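Local coordinates for protein of unknown function with a Fic domain (Bacteroides thetaiotaomicron VPI-5482, PDB 3CUC) that is of unknown function but carries a Fic/DOC family domain within a largely helical fold, at residues L10-W14 against L270-I274; I232-C236 against D254-F258. All coordinates share one frame; numbering follows the deposited sequence.

Contact 1: L10-W14 against L270-I274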
ATOM      1  N   LEU A  10       6.314  10.059 -19.067  1.00 51.75           N
ATOM      2  CA  LEU A  10       6.912  10.268 -17.760  1.00 49.42           C
ATOM      3  C   LEU A  10       7.733   9.053 -17.343  1.00 48.80           C
ATOM      4  O   LEU A  10       8.857   9.195 -16.872  1.00 47.79           O
ATOM      5  CB  LEU A  10       5.831  10.549 -16.715  1.00 48.88           C
ATOM      6  CG  LEU A  10       5.171  11.930 -16.705  1.00 46.14           C
ATOM      7  CD1 LEU A  10       4.036  11.968 -15.679  1.00 41.16           C
ATOM      8  CD2 LEU A  10       6.187  13.037 -16.423  1.00 39.24           C
ATOM      9  N   TYR A  11       7.167   7.862 -17.524  1.00 48.62           N
ATOM     10  CA  TYR A  11       7.886   6.617 -17.233  1.00 48.23           C
ATOM     11  C   TYR A  11       9.172   6.490 -18.049  1.00 47.03           C
ATOM     12  O   TYR A  11      10.233   6.188 -17.511  1.00 46.27           O
ATOM     13  CB  TYR A  11       7.008   5.397 -17.511  1.00 48.77           C
ATOM     14  CG  TYR A  11       7.703   4.115 -17.138  1.00 51.33           C
ATOM     15  CD1 TYR A  11       7.948   3.807 -15.800  1.00 53.41           C
ATOM     16  CD2 TYR A  11       8.148   3.223 -18.112  1.00 50.51           C
ATOM     17  CE1 TYR A  11       8.606   2.641 -15.441  1.00 54.23           C
ATOM     18  CE2 TYR A  11       8.807   2.053 -17.761  1.00 51.38           C
ATOM     19  CZ  TYR A  11       9.033   1.769 -16.422  1.00 53.79           C
ATOM     20  OH  TYR A  11       9.681   0.616 -16.051  1.00 55.16           O
ATOM     21  N   SER A  12       9.058   6.709 -19.355  1.00 45.87           N
ATOM     22  CA  SER A  12      10.206   6.678 -20.243  1.00 45.15           C
ATOM     23  C   SER A  12      11.299   7.629 -19.778  1.00 45.53           C
ATOM     24  O   SER A  12      12.472   7.266 -19.774  1.00 46.39           O
ATOM     25  CB  SER A  12       9.789   7.041 -21.665  1.00 44.79           C
ATOM     26  OG  SER A  12      10.933   7.244 -22.470  1.00 44.34           O
ATOM     27  N   LYS A  13      10.913   8.842 -19.393  1.00 45.58           N
ATOM     28  CA  LYS A  13      11.866   9.841 -18.930  1.00 46.23           C
ATOM     29  C   LYS A  13      12.528   9.383 -17.642  1.00 46.33           C
ATOM     30  O   LYS A  13      13.724   9.577 -17.441  1.00 45.26           O
ATOM     31  CB  LYS A  13      11.169  11.183 -18.707  1.00 46.63           C
ATOM     32  CG  LYS A  13      12.087  12.321 -18.253  1.00 49.24           C
ATOM     33  CD  LYS A  13      13.018  12.771 -19.376  1.00 56.18           C
ATOM     34  CE  LYS A  13      14.012  13.820 -18.897  1.00 59.53           C
ATOM     35  NZ  LYS A  13      14.776  14.373 -20.052  1.00 62.27           N
ATOM     36  N   TRP A  14      11.731   8.785 -16.769  1.00 47.55           N
ATOM     37  CA  TRP A  14      12.217   8.279 -15.488  1.00 48.93           C
ATOM     38  C   TRP A  14      13.261   7.198 -15.694  1.00 49.78           C
ATOM     39  O   TRP A  14      14.335   7.264 -15.104  1.00 51.22           O
ATOM     40  CB  TRP A  14      11.044   7.757 -14.650  1.00 49.67           C
ATOM     41  CG  TRP A  14      11.395   6.832 -13.520  1.00 49.19           C
ATOM     42  CD1 TRP A  14      11.140   5.493 -13.452  1.00 50.00           C
ATOM     43  CD2 TRP A  14      12.019   7.183 -12.284  1.00 47.84           C
ATOM     44  NE1 TRP A  14      11.578   4.988 -12.256  1.00 50.31           N
ATOM     45  CE2 TRP A  14      12.121   6.005 -11.518  1.00 50.36           C
ATOM     46  CE3 TRP A  14      12.509   8.378 -11.752  1.00 50.60           C
ATOM     47  CZ2 TRP A  14      12.697   5.986 -10.247  1.00 53.07           C
ATOM     48  CZ3 TRP A  14      13.083   8.360 -10.482  1.00 51.19           C
ATOM     49  CH2 TRP A  14      13.172   7.173  -9.746  1.00 51.31           C
ATOM     50  N   LEU A 270       6.212   9.999 -10.425  1.00 45.54           N
ATOM     51  CA  LEU A 270       7.116  10.121 -11.557  1.00 44.98           C
ATOM     52  C   LEU A 270       7.521  11.576 -11.780  1.00 45.73           C
ATOM     53  O   LEU A 270       8.697  11.871 -12.000  1.00 46.07           O
ATOM     54  CB  LEU A 270       6.477   9.533 -12.823  1.00 44.38           C
ATOM     55  CG  LEU A 270       6.481   8.003 -12.923  1.00 42.28           C
ATOM     56  CD1 LEU A 270       5.524   7.537 -14.002  1.00 35.71           C
ATOM     57  CD2 LEU A 270       7.899   7.465 -13.186  1.00 35.13           C
ATOM     58  N   THR A 271       6.552  12.484 -11.705  1.00 46.01           N
ATOM     59  CA  THR A 271       6.831  13.896 -11.939  1.00 46.20           C
ATOM     60  C   THR A 271       7.785  14.437 -10.879  1.00 47.07           C
ATOM     61  O   THR A 271       8.755  15.111 -11.202  1.00 47.18           O
ATOM     62  CB  THR A 271       5.545  14.733 -11.967  1.00 45.77           C
ATOM     63  OG1 THR A 271       4.686  14.250 -13.008  1.00 46.17           O
ATOM     64  CG2 THR A 271       5.871  16.191 -12.229  1.00 41.57           C
ATOM     65  N   LEU A 272       7.512  14.126  -9.618  1.00 47.91           N
ATOM     66  CA  LEU A 272       8.395  14.529  -8.530  1.00 49.46           C
ATOM     67  C   LEU A 272       9.772  13.879  -8.628  1.00 49.21           C
ATOM     68  O   LEU A 272      10.783  14.528  -8.350  1.00 49.80           O
ATOM     69  CB  LEU A 272       7.773  14.205  -7.163  1.00 49.54           C
ATOM     70  CG  LEU A 272       7.285  15.389  -6.328  1.00 52.94           C
ATOM     71  CD1 LEU A 272       6.298  16.249  -7.144  1.00 55.16           C
ATOM     72  CD2 LEU A 272       6.668  14.899  -5.002  1.00 51.59           C
ATOM     73  N   ALA A 273       9.810  12.599  -8.997  1.00 48.48           N
ATOM     74  CA  ALA A 273      11.065  11.857  -9.031  1.00 47.81           C
ATOM     75  C   ALA A 273      11.958  12.370 -10.158  1.00 47.33           C
ATOM     76  O   ALA A 273      13.164  12.544  -9.968  1.00 47.57           O
ATOM     77  CB  ALA A 273      10.804  10.379  -9.181  1.00 47.75           C
ATOM     78  N   ILE A 274      11.358  12.628 -11.318  1.00 46.90           N
ATOM     79  CA  ILE A 274      12.070  13.257 -12.437  1.00 47.04           C
ATOM     80  C   ILE A 274      12.634  14.620 -12.012  1.00 48.65           C
ATOM     81  O   ILE A 274      13.769  14.977 -12.351  1.00 48.74           O
ATOM     82  CB  ILE A 274      11.151  13.424 -13.683  1.00 45.69           C
ATOM     83  CG1 ILE A 274      10.885  12.066 -14.332  1.00 44.26           C
ATOM     84  CG2 ILE A 274      11.781  14.360 -14.703  1.00 39.89           C
ATOM     85  CD1 ILE A 274       9.842  12.106 -15.417  1.00 42.15           C
TER
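Two helices from opposite ends of the chain pack here in nearly the same direction: L10, K13 and W14 of the N-terminal helix 6-16 meet L270, A273 and I274 of the long C-terminal helix 256-277. The axes of the two short segments approach to 9.6 Å at a crossing angle of 30°, and the meeting residues recur at i, i+3 and i+4 on both helices, the spacing expected when one side of each helix faces the other. All the contacts across it are van der Waals in kind. L270 reaches in with both methyl branches. Its CD2 comes in beside the root of the indole, 3.5 Å from W14 CB, and its CD1 lies 4.1 Å from L10 CB. With CG anti to the backbone N (chi1 162°), the W14 side chain is carried across toward the second helix, crossing L270 at about a right angle. The far, six-membered part of the indole then lies against the A273 methyl, whose CB is 3.3 Å from W14 CZ3. One turn on from L270, I274 directs its CD1 tip at the first helix, 3.9 Å from L10 CD2 and 3.6 Å from K13 CG. The bent lysine chain thus lends its aliphatic root while the rest of it, with the amino group, turns off from the second helix. At the margin, L10 CD1 lies 3.6 Å from T271 OG1, a hydroxyl that is hydrogen-bonded to I267 O within its own helix. The indole nitrogen is satisfied outside the pair: W14 NE1 bonds to G215 O, just beyond helix 199-213. There P217 touches both W14 and L270 and Y216 stacks on Y11, while helix 22-42 meets helix 256-277 through W28 and K31, which touch L272.

Contact 2: I232-C236 against D254-F258; sequences ILHQC and DILPF
C236 and F258 anchor an apolar contact between helix 226-240 and the start of helix 256-277, and its most directional element is a CH-pi interaction. L233 CD2 sits over one face of the F258 ring, 3.8 Å from the ring centroid and only 12° off the normal, so the methyl is placed almost squarely above the centre. The phenyl group is carried there by a CG anti to its own backbone N (chi1 -177°). I232 CG2 approaches the same ring differently, at the edge and near its plane.

The sulfur contacts form a second group. C236 SG points into the turn that leads into the second helix, 3.4 Å from I255 CA, and lies 3.9 Å from F258 CB and 4.1 Å from P257 CD. I255 occupies the N-cap position, and P257 falls in the first turn, where a residue without a backbone N-H costs the helix little. The contact therefore packs the flank of one helix against the N-terminal end of another, closing a short connection that includes helix 244-248.

A third group of contacts gathers on P257. I232 CG2 lies against the backbone as well as the proline ring, 3.4 Å from P257 O and 3.9 Å from P257 CB. The Q235 side chain, extended beyond CG, crosses the proline ring obliquely, its OE1 3.6 Å from P257 CB in a nonbonded contact. From helix 178-192, Y187 touches L233, C236 and I255, and H186 meets the F258 ring with the planes inclined at about 55°.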
ATOM      1  N   ILE A 232     -13.786   5.574  -5.152  1.00 51.16           N
ATOM      2  CA  ILE A 232     -13.326   4.810  -6.312  1.00 51.38           C
ATOM      3  C   ILE A 232     -13.470   3.303  -6.036  1.00 51.82           C
ATOM      4  O   ILE A 232     -13.987   2.569  -6.879  1.00 51.49           O
ATOM      5  CB  ILE A 232     -11.872   5.190  -6.711  1.00 51.37           C
ATOM      6  CG1 ILE A 232     -11.771   6.684  -7.074  1.00 52.08           C
ATOM      7  CG2 ILE A 232     -11.393   4.327  -7.869  1.00 49.47           C
ATOM      8  CD1 ILE A 232     -12.045   7.004  -8.525  1.00 55.92           C
ATOM      9  N   LEU A 233     -13.066   2.855  -4.846  1.00 52.57           N
ATOM     10  CA  LEU A 233     -13.252   1.448  -4.450  1.00 52.51           C
ATOM     11  C   LEU A 233     -14.736   1.069  -4.245  1.00 52.71           C
ATOM     12  O   LEU A 233     -15.098  -0.097  -4.394  1.00 52.57           O
ATOM     13  CB  LEU A 233     -12.444   1.129  -3.185  1.00 52.12           C
ATOM     14  CG  LEU A 233     -10.914   1.215  -3.281  1.00 51.97           C
ATOM     15  CD1 LEU A 233     -10.280   1.317  -1.897  1.00 49.18           C
ATOM     16  CD2 LEU A 233     -10.336   0.027  -4.031  1.00 51.89           C
ATOM     17  N   HIS A 234     -15.582   2.045  -3.907  1.00 52.72           N
ATOM     18  CA  HIS A 234     -17.036   1.818  -3.764  1.00 53.09           C
ATOM     19  C   HIS A 234     -17.753   1.649  -5.111  1.00 53.19           C
ATOM     20  O   HIS A 234     -18.850   1.086  -5.167  1.00 53.19           O
ATOM     21  CB  HIS A 234     -17.695   2.960  -2.974  1.00 52.84           C
ATOM     22  N   GLN A 235     -17.138   2.153  -6.183  1.00 53.85           N
ATOM     23  CA  GLN A 235     -17.646   1.961  -7.549  1.00 54.05           C
ATOM     24  C   GLN A 235     -17.319   0.553  -8.035  1.00 54.98           C
ATOM     25  O   GLN A 235     -18.183  -0.145  -8.578  1.00 54.88           O
ATOM     26  CB  GLN A 235     -17.020   2.974  -8.514  1.00 53.88           C
ATOM     27  CG  GLN A 235     -17.390   4.425  -8.250  1.00 52.30           C
ATOM     28  CD  GLN A 235     -16.615   5.404  -9.119  1.00 53.83           C
ATOM     29  OE1 GLN A 235     -15.605   5.058  -9.746  1.00 53.68           O
ATOM     30  NE2 GLN A 235     -17.084   6.643  -9.153  1.00 53.29           N
ATOM     31  N   CYS A 236     -16.057   0.164  -7.850  1.00 55.69           N
ATOM     32  CA  CYS A 236     -15.591  -1.192  -8.140  1.00 56.64           C
ATOM     33  C   CYS A 236     -16.439  -2.248  -7.430  1.00 56.85           C
ATOM     34  O   CYS A 236     -16.779  -3.278  -8.017  1.00 57.01           O
ATOM     35  CB  CYS A 236     -14.130  -1.354  -7.703  1.00 56.77           C
ATOM     36  SG  CYS A 236     -12.930  -0.382  -8.658  1.00 62.13           S
ATOM     37  N   ASP A 254     -13.236  -4.981 -13.969  1.00 58.60           N
ATOM     38  CA  ASP A 254     -14.091  -4.568 -12.856  1.00 59.04           C
ATOM     39  C   ASP A 254     -13.503  -3.379 -12.090  1.00 58.70           C
ATOM     40  O   ASP A 254     -14.247  -2.477 -11.686  1.00 59.07           O
ATOM     41  CB  ASP A 254     -14.318  -5.727 -11.874  1.00 59.70           C
ATOM     42  CG  ASP A 254     -15.150  -6.857 -12.466  1.00 62.17           C
ATOM     43  OD1 ASP A 254     -15.922  -6.610 -13.417  1.00 63.54           O
ATOM     44  OD2 ASP A 254     -15.034  -7.999 -11.966  1.00 59.20           O
ATOM     45  N   ILE A 255     -12.179  -3.380 -11.903  1.00 57.85           N
ATOM     46  CA  ILE A 255     -11.514  -2.384 -11.048  1.00 57.08           C
ATOM     47  C   ILE A 255     -10.828  -1.244 -11.816  1.00 57.15           C
ATOM     48  O   ILE A 255      -9.957  -0.555 -11.273  1.00 57.19           O
ATOM     49  CB  ILE A 255     -10.496  -3.048 -10.064  1.00 56.86           C
ATOM     50  CG1 ILE A 255      -9.244  -3.576 -10.787  1.00 55.43           C
ATOM     51  CG2 ILE A 255     -11.170  -4.173  -9.290  1.00 54.76           C
ATOM     52  CD1 ILE A 255      -8.011  -3.642  -9.890  1.00 50.82           C
ATOM     53  N   LEU A 256     -11.251  -1.023 -13.057  1.00 56.98           N
ATOM     54  CA  LEU A 256     -10.627  -0.028 -13.930  1.00 56.90           C
ATOM     55  C   LEU A 256     -10.541   1.392 -13.328  1.00 55.53           C
ATOM     56  O   LEU A 256      -9.510   2.051 -13.472  1.00 55.14           O
ATOM     57  CB  LEU A 256     -11.344  -0.009 -15.281  1.00 57.58           C
ATOM     58  CG  LEU A 256     -10.601   0.596 -16.473  1.00 61.18           C
ATOM     59  CD1 LEU A 256     -10.764  -0.290 -17.708  1.00 60.91           C
ATOM     60  CD2 LEU A 256     -11.088   2.021 -16.744  1.00 63.35           C
ATOM     61  N   PRO A 257     -11.602   1.866 -12.639  1.00 54.11           N
ATOM     62  CA  PRO A 257     -11.480   3.191 -12.003  1.00 53.39           C
ATOM     63  C   PRO A 257     -10.353   3.280 -10.954  1.00 53.26           C
ATOM     64  O   PRO A 257      -9.726   4.335 -10.810  1.00 54.37           O
ATOM     65  CB  PRO A 257     -12.854   3.408 -11.347  1.00 52.84           C
ATOM     66  CG  PRO A 257     -13.763   2.406 -11.958  1.00 52.51           C
ATOM     67  CD  PRO A 257     -12.924   1.258 -12.404  1.00 53.88           C
ATOM     68  N   PHE A 258     -10.102   2.183 -10.241  1.00 51.60           N
ATOM     69  CA  PHE A 258      -9.030   2.139  -9.247  1.00 50.96           C
ATOM     70  C   PHE A 258      -7.664   1.985  -9.906  1.00 51.02           C
ATOM     71  O   PHE A 258      -6.664   2.476  -9.378  1.00 52.53           O
ATOM     72  CB  PHE A 258      -9.263   1.008  -8.233  1.00 50.43           C
ATOM     73  CG  PHE A 258      -8.228   0.949  -7.134  1.00 49.35           C
ATOM     74  CD1 PHE A 258      -8.035   2.028  -6.282  1.00 48.35           C
ATOM     75  CD2 PHE A 258      -7.451  -0.190  -6.949  1.00 48.96           C
ATOM     76  CE1 PHE A 258      -7.083   1.980  -5.277  1.00 47.67           C
ATOM     77  CE2 PHE A 258      -6.497  -0.245  -5.941  1.00 48.85           C
ATOM     78  CZ  PHE A 258      -6.312   0.841  -5.104  1.00 48.66           C
TER

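Helix 256-277 is common to both contacts: contact 2 uses its first turn and contact 1 a region near its other end. The two centres lie 25 Å apart and their nearest atoms about 14 Å apart, so they do not touch and are related through the length of that helix. Along the chain one is nested in the other. Contact 2 closes a connection of 17 residues, whereas contact 1 brings together segments separated by 255 residues, joining regions near the two ends of the modelled chain. A single long helix thus illustrates how local and distant parts of a sequence can be packed on one structural element.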